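Local coordinates for ssDNA binding protein (Aeropyrum pernix, PDB 4PSN) that probably binds single-stranded DNA, which is thought to be held in tunnels formed between the subunits of its assembly, at residues Y17-L29 against V43-F55. Numbering follows the deposited sequence.
Sequences YADKVRRVLFAQL and VAMAAGNLNRVLF
Val43 lays its CG1 methyl squarely over the face of the Phe26 ring, 3.6 Å from the ring centroid, a CH-pi contact that closes one end of the interface. Because CG1 stands anti to the Val43 backbone N (chi1 -180°), that branch meets the ring while CG2 is left for Leu29 CD1. Leu25 slides past Val43 in the opposite sense, and its CD2 reaches Ala47 CB at 3.8 Å. Ala47 illustrates how a small residue lets two near-antiparallel helices draw close: its CA lies 5.3 Å from Arg22 CA. Farther along, Val21 meets Leu54 tip to tip and Leu50 at about a right angle. Leu25, Leu50 and Leu54 also pack on the three-stranded antiparallel sheet (6-13, 69-78 and 83-97) of the N-terminal ThermoDBP-related region, making this side dense.

The partly exposed flank, bordered by Phe26, is less closely packed between the helices and shared with the second subunit, whose Asn203 O accepts from Arg22 NH2. A water accepts from Arg22 NE and donates to Ala44 O. Phe26 CE2 sits over one face of the Arg22 guanidinium, so an alanine in place of Phe26 would probably strip that face and Val43 CG1 of their aromatic cover.

Tyr17 packs CE1 on Leu54 CB at 3.7 Å, slides past the Asn51 amide with the planes 75° apart, and sets OH at the Phe55 ring edge. Asn51 ND2 donates to Ala18 O at 3.0 Å, bent to 141°; Arg22 N approaches that carbonyl from the opposite face. Asn51 OD1 sits against Val21 CB, buried without a polar partner. The chemistry implies a pairing held chiefly by apolar fit, with the Asn51-Ala18 bond and a water bridge adding polar ties.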
ATOM      1  N   TYR C  17       1.181  -0.549 -15.559  1.00 23.64           N
ATOM      2  CA  TYR C  17       0.171   0.497 -15.428  1.00 27.65           C
ATOM      3  C   TYR C  17      -1.243  -0.039 -15.681  1.00 25.62           C
ATOM      4  O   TYR C  17      -2.176   0.361 -14.990  1.00 24.69           O
ATOM      5  CB  TYR C  17       0.462   1.710 -16.343  1.00 24.66           C
ATOM      6  CG  TYR C  17      -0.006   1.500 -17.770  1.00 26.91           C
ATOM      7  CD1 TYR C  17      -1.342   1.694 -18.119  1.00 28.68           C
ATOM      8  CD2 TYR C  17       0.882   1.098 -18.765  1.00 28.37           C
ATOM      9  CE1 TYR C  17      -1.779   1.477 -19.402  1.00 29.94           C
ATOM     10  CE2 TYR C  17       0.451   0.882 -20.057  1.00 29.36           C
ATOM     11  CZ  TYR C  17      -0.879   1.077 -20.369  1.00 33.13           C
ATOM     12  OH  TYR C  17      -1.320   0.879 -21.650  1.00 40.21           O
ATOM     13  N   ALA C  18      -1.414  -0.941 -16.654  1.00 25.10           N
ATOM     14  CA  ALA C  18      -2.769  -1.353 -17.023  1.00 22.30           C
ATOM     15  C   ALA C  18      -3.482  -2.055 -15.862  1.00 23.10           C
ATOM     16  O   ALA C  18      -4.652  -1.773 -15.567  1.00 22.13           O
ATOM     17  CB  ALA C  18      -2.778  -2.229 -18.285  1.00 21.86           C
ATOM     18  N   ASP C  19      -2.775  -2.961 -15.200  1.00 19.15           N
ATOM     19  CA  ASP C  19      -3.369  -3.682 -14.091  1.00 22.54           C
ATOM     20  C   ASP C  19      -3.560  -2.801 -12.858  1.00 27.58           C
ATOM     21  O   ASP C  19      -4.483  -3.019 -12.093  1.00 27.29           O
ATOM     22  CB  ASP C  19      -2.574  -4.953 -13.769  1.00 27.35           C
ATOM     23  CG  ASP C  19      -2.822  -6.065 -14.797  1.00 33.88           C
ATOM     24  OD1 ASP C  19      -3.731  -5.892 -15.644  1.00 33.52           O
ATOM     25  OD2 ASP C  19      -2.108  -7.088 -14.763  1.00 33.55           O
ATOM     26  N   LYS C  20      -2.705  -1.793 -12.679  1.00 22.62           N
ATOM     27  CA  LYS C  20      -2.899  -0.852 -11.579  1.00 21.02           C
ATOM     28  C   LYS C  20      -4.170  -0.056 -11.836  1.00 22.52           C
ATOM     29  O   LYS C  20      -5.011   0.118 -10.949  1.00 24.50           O
ATOM     30  CB  LYS C  20      -1.690   0.085 -11.451  1.00 23.28           C
ATOM     31  CG  LYS C  20      -1.701   0.970 -10.206  1.00 25.58           C
ATOM     32  CD  LYS C  20      -1.939   0.146  -8.944  1.00 31.84           C
ATOM     33  CE  LYS C  20      -1.333   0.771  -7.696  1.00 43.27           C
ATOM     34  NZ  LYS C  20       0.058   0.263  -7.467  1.00 51.48           N
ATOM     35  N   VAL C  21      -4.309   0.426 -13.065  1.00 20.43           N
ATOM     36  CA  VAL C  21      -5.489   1.173 -13.468  1.00 23.01           C
ATOM     37  C   VAL C  21      -6.758   0.348 -13.234  1.00 26.93           C
ATOM     38  O   VAL C  21      -7.711   0.825 -12.636  1.00 24.64           O
ATOM     39  CB  VAL C  21      -5.390   1.612 -14.951  1.00 25.62           C
ATOM     40  CG1 VAL C  21      -6.750   2.028 -15.479  1.00 24.80           C
ATOM     41  CG2 VAL C  21      -4.388   2.764 -15.088  1.00 26.91           C
ATOM     42  N   ARG C  22      -6.753  -0.894 -13.699  1.00 25.82           N
ATOM     43  CA  ARG C  22      -7.908  -1.779 -13.555  1.00 22.03           C
ATOM     44  C   ARG C  22      -8.197  -2.053 -12.079  1.00 25.93           C
ATOM     45  O   ARG C  22      -9.333  -1.983 -11.640  1.00 23.38           O
ATOM     46  CB  ARG C  22      -7.645  -3.098 -14.287  1.00 21.43           C
ATOM     47  CG  ARG C  22      -8.830  -4.083 -14.316  1.00 26.25           C
ATOM     48  CD  ARG C  22      -8.466  -5.368 -15.075  1.00 24.41           C
ATOM     49  NE  ARG C  22      -9.650  -6.020 -15.647  1.00 31.29           N
ATOM     50  CZ  ARG C  22     -10.357  -6.944 -15.016  1.00 32.36           C
ATOM     51  NH1 ARG C  22     -10.002  -7.324 -13.795  1.00 33.04           N
ATOM     52  NH2 ARG C  22     -11.419  -7.482 -15.593  1.00 33.29           N
ATOM     53  N   ARG C  23      -7.170  -2.358 -11.302  1.00 22.34           N
ATOM     54  CA  ARG C  23      -7.402  -2.690  -9.898  1.00 28.21           C
ATOM     55  C   ARG C  23      -7.939  -1.524  -9.068  1.00 31.27           C
ATOM     56  O   ARG C  23      -8.826  -1.708  -8.231  1.00 28.34           O
ATOM     57  CB  ARG C  23      -6.140  -3.281  -9.265  1.00 26.32           C
ATOM     58  CG  ARG C  23      -5.871  -4.690  -9.766  1.00 35.57           C
ATOM     59  CD  ARG C  23      -4.547  -5.235  -9.266  1.00 45.12           C
ATOM     60  NE  ARG C  23      -4.250  -6.532  -9.869  1.00 52.91           N
ATOM     61  CZ  ARG C  23      -3.052  -7.108  -9.849  1.00 57.25           C
ATOM     62  NH1 ARG C  23      -2.035  -6.498  -9.256  1.00 59.61           N
ATOM     63  NH2 ARG C  23      -2.868  -8.287 -10.425  1.00 54.88           N
ATOM     64  N   VAL C  24      -7.398  -0.330  -9.302  1.00 29.47           N
ATOM     65  CA  VAL C  24      -7.850   0.858  -8.598  1.00 27.55           C
ATOM     66  C   VAL C  24      -9.306   1.200  -8.968  1.00 28.59           C
ATOM     67  O   VAL C  24     -10.105   1.573  -8.105  1.00 28.00           O
ATOM     68  CB  VAL C  24      -6.918   2.062  -8.875  1.00 26.95           C
ATOM     69  CG1 VAL C  24      -7.517   3.357  -8.326  1.00 27.63           C
ATOM     70  CG2 VAL C  24      -5.513   1.808  -8.294  1.00 27.93           C
ATOM     71  N   LEU C  25      -9.655   1.071 -10.245  1.00 25.04           N
ATOM     72  CA  LEU C  25     -11.014   1.404 -10.673  1.00 28.66           C
ATOM     73  C   LEU C  25     -12.017   0.446 -10.038  1.00 29.44           C
ATOM     74  O   LEU C  25     -13.088   0.856  -9.586  1.00 33.88           O
ATOM     75  CB  LEU C  25     -11.147   1.357 -12.189  1.00 22.96           C
ATOM     76  CG  LEU C  25     -12.480   1.899 -12.698  1.00 27.80           C
ATOM     77  CD1 LEU C  25     -12.609   3.368 -12.303  1.00 32.83           C
ATOM     78  CD2 LEU C  25     -12.584   1.751 -14.211  1.00 24.23           C
ATOM     79  N   PHE C  26     -11.665  -0.832 -10.006  1.00 23.91           N
ATOM     80  CA  PHE C  26     -12.526  -1.811  -9.369  1.00 27.33           C
ATOM     81  C   PHE C  26     -12.680  -1.537  -7.873  1.00 26.16           C
ATOM     82  O   PHE C  26     -13.772  -1.657  -7.335  1.00 30.57           O
ATOM     83  CB  PHE C  26     -12.024  -3.232  -9.620  1.00 25.21           C
ATOM     84  CG  PHE C  26     -12.653  -3.892 -10.819  1.00 32.00           C
ATOM     85  CD1 PHE C  26     -13.933  -4.436 -10.736  1.00 34.81           C
ATOM     86  CD2 PHE C  26     -11.964  -3.979 -12.025  1.00 31.16           C
ATOM     87  CE1 PHE C  26     -14.522  -5.038 -11.836  1.00 32.72           C
ATOM     88  CE2 PHE C  26     -12.540  -4.585 -13.127  1.00 35.19           C
ATOM     89  CZ  PHE C  26     -13.831  -5.117 -13.033  1.00 36.21           C
ATOM     90  N   ALA C  27     -11.590  -1.175  -7.207  1.00 30.20           N
ATOM     91  CA  ALA C  27     -11.641  -0.886  -5.772  1.00 32.94           C
ATOM     92  C   ALA C  27     -12.544   0.308  -5.489  1.00 33.30           C
ATOM     93  O   ALA C  27     -13.318   0.294  -4.531  1.00 37.74           O
ATOM     94  CB  ALA C  27     -10.252  -0.641  -5.218  1.00 34.57           C
ATOM     95  N   GLN C  28     -12.452   1.334  -6.332  1.00 25.95           N
ATOM     96  CA  GLN C  28     -13.235   2.546  -6.146  1.00 26.98           C
ATOM     97  C   GLN C  28     -14.714   2.355  -6.465  1.00 30.58           C
ATOM     98  O   GLN C  28     -15.560   3.071  -5.941  1.00 34.03           O
ATOM     99  CB  GLN C  28     -12.672   3.695  -6.995  1.00 27.29           C
ATOM    100  CG  GLN C  28     -11.290   4.191  -6.552  1.00 25.28           C
ATOM    101  CD  GLN C  28     -10.903   5.477  -7.243  1.00 30.99           C
ATOM    102  OE1 GLN C  28     -11.521   5.867  -8.230  1.00 34.60           O
ATOM    103  NE2 GLN C  28      -9.892   6.156  -6.719  1.00 27.71           N
ATOM    104  N   LEU C  29     -15.020   1.396  -7.335  1.00 28.75           N
ATOM    105  CA  LEU C  29     -16.386   1.213  -7.809  1.00 27.91           C
ATOM    106  C   LEU C  29     -17.008  -0.078  -7.270  1.00 33.87           C
ATOM    107  O   LEU C  29     -18.034  -0.545  -7.768  1.00 36.18           O
ATOM    108  CB  LEU C  29     -16.410   1.211  -9.334  1.00 23.12           C
ATOM    109  CG  LEU C  29     -16.001   2.539  -9.989  1.00 33.33           C
ATOM    110  CD1 LEU C  29     -16.085   2.426 -11.510  1.00 32.61           C
ATOM    111  CD2 LEU C  29     -16.852   3.711  -9.475  1.00 33.02           C
ATOM    112  N   VAL C  43     -17.408  -1.796 -15.508  1.00 24.97           N
ATOM    113  CA  VAL C  43     -16.131  -1.387 -14.951  1.00 28.02           C
ATOM    114  C   VAL C  43     -14.950  -1.954 -15.747  1.00 28.54           C
ATOM    115  O   VAL C  43     -13.988  -1.239 -16.012  1.00 28.81           O
ATOM    116  CB  VAL C  43     -16.016  -1.789 -13.459  1.00 32.04           C
ATOM    117  CG1 VAL C  43     -14.669  -1.344 -12.873  1.00 26.45           C
ATOM    118  CG2 VAL C  43     -17.194  -1.201 -12.653  1.00 30.23           C
ATOM    119  N   ALA C  44     -15.025  -3.232 -16.127  1.00 28.61           N
ATOM    120  CA  ALA C  44     -13.946  -3.874 -16.876  1.00 28.71           C
ATOM    121  C   ALA C  44     -13.724  -3.164 -18.209  1.00 31.10           C
ATOM    122  O   ALA C  44     -12.587  -2.975 -18.640  1.00 29.33           O
ATOM    123  CB  ALA C  44     -14.241  -5.361 -17.104  1.00 26.23           C
HETATM  124  N   MSE C  45     -14.813  -2.750 -18.847  1.00 29.19           N
HETATM  125  CA  MSE C  45     -14.720  -2.094 -20.148  1.00 31.66           C
HETATM  126  C   MSE C  45     -14.208  -0.679 -20.032  1.00 30.19           C
HETATM  127  O   MSE C  45     -13.421  -0.218 -20.864  1.00 28.62           O
HETATM  128  CB  MSE C  45     -16.069  -2.075 -20.844  1.00 30.73           C
HETATM  129  CG  MSE C  45     -16.505  -3.428 -21.370  1.00 43.54           C
HETATM  130 SE   MSE C  45     -18.313  -3.270 -22.101  1.00128.39          SE
HETATM  131  CE  MSE C  45     -18.177  -1.444 -22.793  1.00 56.74           C
ATOM    132  N   ALA C  46     -14.683   0.022 -19.012  1.00 26.34           N
ATOM    133  CA  ALA C  46     -14.181   1.364 -18.733  1.00 27.27           C
ATOM    134  C   ALA C  46     -12.667   1.339 -18.539  1.00 24.74           C
ATOM    135  O   ALA C  46     -11.934   2.138 -19.129  1.00 27.13           O
ATOM    136  CB  ALA C  46     -14.883   1.955 -17.503  1.00 25.08           C
ATOM    137  N   ALA C  47     -12.193   0.418 -17.713  1.00 26.14           N
ATOM    138  CA  ALA C  47     -10.764   0.328 -17.437  1.00 23.64           C
ATOM    139  C   ALA C  47      -9.992  -0.099 -18.685  1.00 26.97           C
ATOM    140  O   ALA C  47      -8.906   0.423 -18.966  1.00 24.71           O
ATOM    141  CB  ALA C  47     -10.503  -0.641 -16.308  1.00 21.29           C
ATOM    142  N   GLY C  48     -10.547  -1.054 -19.428  1.00 24.16           N
ATOM    143  CA  GLY C  48      -9.912  -1.517 -20.652  1.00 22.98           C
ATOM    144  C   GLY C  48      -9.790  -0.441 -21.719  1.00 25.93           C
ATOM    145  O   GLY C  48      -8.740  -0.297 -22.357  1.00 30.20           O
ATOM    146  N   ASN C  49     -10.868   0.308 -21.933  1.00 25.45           N
ATOM    147  CA  ASN C  49     -10.835   1.467 -22.824  1.00 27.10           C
ATOM    148  C   ASN C  49      -9.820   2.522 -22.394  1.00 29.83           C
ATOM    149  O   ASN C  49      -9.084   3.066 -23.224  1.00 31.27           O
ATOM    150  CB  ASN C  49     -12.216   2.131 -22.897  1.00 39.42           C
ATOM    151  CG  ASN C  49     -13.240   1.276 -23.621  1.00 48.68           C
ATOM    152  OD1 ASN C  49     -12.881   0.368 -24.376  1.00 50.70           O
ATOM    153  ND2 ASN C  49     -14.523   1.561 -23.396  1.00 47.42           N
ATOM    154  N   LEU C  50      -9.795   2.848 -21.104  1.00 24.83           N
ATOM    155  CA  LEU C  50      -8.809   3.806 -20.631  1.00 23.88           C
ATOM    156  C   LEU C  50      -7.420   3.246 -20.912  1.00 25.31           C
ATOM    157  O   LEU C  50      -6.547   3.954 -21.399  1.00 29.25           O
ATOM    158  CB  LEU C  50      -8.986   4.097 -19.139  1.00 24.63           C
ATOM    159  CG  LEU C  50      -8.006   5.097 -18.514  1.00 27.94           C
ATOM    160  CD1 LEU C  50      -8.029   6.412 -19.274  1.00 27.05           C
ATOM    161  CD2 LEU C  50      -8.323   5.315 -17.010  1.00 26.52           C
ATOM    162  N   ASN C  51      -7.215   1.964 -20.619  1.00 26.59           N
ATOM    163  CA  ASN C  51      -5.899   1.372 -20.803  1.00 23.88           C
ATOM    164  C   ASN C  51      -5.467   1.420 -22.262  1.00 24.20           C
ATOM    165  O   ASN C  51      -4.291   1.622 -22.562  1.00 26.99           O
ATOM    166  CB  ASN C  51      -5.859  -0.050 -20.255  1.00 23.32           C
ATOM    167  CG  ASN C  51      -5.674  -0.071 -18.746  1.00 27.76           C
ATOM    168  OD1 ASN C  51      -5.103   0.862 -18.183  1.00 25.93           O
ATOM    169  ND2 ASN C  51      -6.159  -1.120 -18.088  1.00 20.17           N
ATOM    170  N   ARG C  52      -6.433   1.261 -23.162  1.00 26.19           N
ATOM    171  CA  ARG C  52      -6.142   1.265 -24.597  1.00 27.57           C
ATOM    172  C   ARG C  52      -5.585   2.621 -24.992  1.00 29.13           C
ATOM    173  O   ARG C  52      -4.577   2.724 -25.707  1.00 27.46           O
ATOM    174  CB  ARG C  52      -7.412   0.943 -25.390  1.00 30.68           C
ATOM    175  CG  ARG C  52      -7.201   0.734 -26.884  1.00 29.58           C
ATOM    176  CD  ARG C  52      -7.285   2.022 -27.657  1.00 36.53           C
ATOM    177  NE  ARG C  52      -7.126   1.785 -29.093  1.00 42.02           N
ATOM    178  CZ  ARG C  52      -5.950   1.706 -29.711  1.00 49.57           C
ATOM    179  NH1 ARG C  52      -5.899   1.483 -31.023  1.00 48.51           N
ATOM    180  NH2 ARG C  52      -4.823   1.858 -29.017  1.00 50.83           N
ATOM    181  N   VAL C  53      -6.241   3.667 -24.506  1.00 31.14           N
ATOM    182  CA  VAL C  53      -5.815   5.032 -24.769  1.00 33.04           C
ATOM    183  C   VAL C  53      -4.457   5.336 -24.149  1.00 31.16           C
ATOM    184  O   VAL C  53      -3.596   5.960 -24.780  1.00 29.17           O
ATOM    185  CB  VAL C  53      -6.855   6.008 -24.226  1.00 45.99           C
ATOM    186  CG1 VAL C  53      -6.265   7.389 -24.079  1.00 47.51           C
ATOM    187  CG2 VAL C  53      -8.082   6.006 -25.138  1.00 51.11           C
ATOM    188  N   LEU C  54      -4.266   4.896 -22.908  1.00 28.69           N
ATOM    189  CA  LEU C  54      -3.009   5.112 -22.212  1.00 22.55           C
ATOM    190  C   LEU C  54      -1.873   4.402 -22.924  1.00 25.05           C
ATOM    191  O   LEU C  54      -0.735   4.871 -22.925  1.00 24.54           O
ATOM    192  CB  LEU C  54      -3.110   4.632 -20.764  1.00 23.78           C
ATOM    193  CG  LEU C  54      -4.015   5.507 -19.889  1.00 28.28           C
ATOM    194  CD1 LEU C  54      -4.136   4.911 -18.489  1.00 30.37           C
ATOM    195  CD2 LEU C  54      -3.465   6.934 -19.821  1.00 30.18           C
ATOM    196  N   PHE C  55      -2.170   3.265 -23.542  1.00 27.38           N
ATOM    197  CA  PHE C  55      -1.123   2.565 -24.258  1.00 27.14           C
ATOM    198  C   PHE C  55      -0.532   3.469 -25.352  1.00 28.75           C
ATOM    199  O   PHE C  55       0.681   3.562 -25.507  1.00 27.80           O
ATOM    200  CB  PHE C  55      -1.636   1.253 -24.859  1.00 24.66           C
ATOM    201  CG  PHE C  55      -0.600   0.527 -25.674  1.00 29.98           C
ATOM    202  CD1 PHE C  55       0.257  -0.372 -25.078  1.00 31.78           C
ATOM    203  CD2 PHE C  55      -0.470   0.768 -27.028  1.00 32.08           C
ATOM    204  CE1 PHE C  55       1.215  -1.035 -25.828  1.00 32.49           C
ATOM    205  CE2 PHE C  55       0.486   0.113 -27.775  1.00 30.20           C
ATOM    206  CZ  PHE C  55       1.328  -0.786 -27.172  1.00 29.50           C
TER
HETATM  207  O   HOH W   1     -10.342  -3.923 -17.643  1.00 24.97           O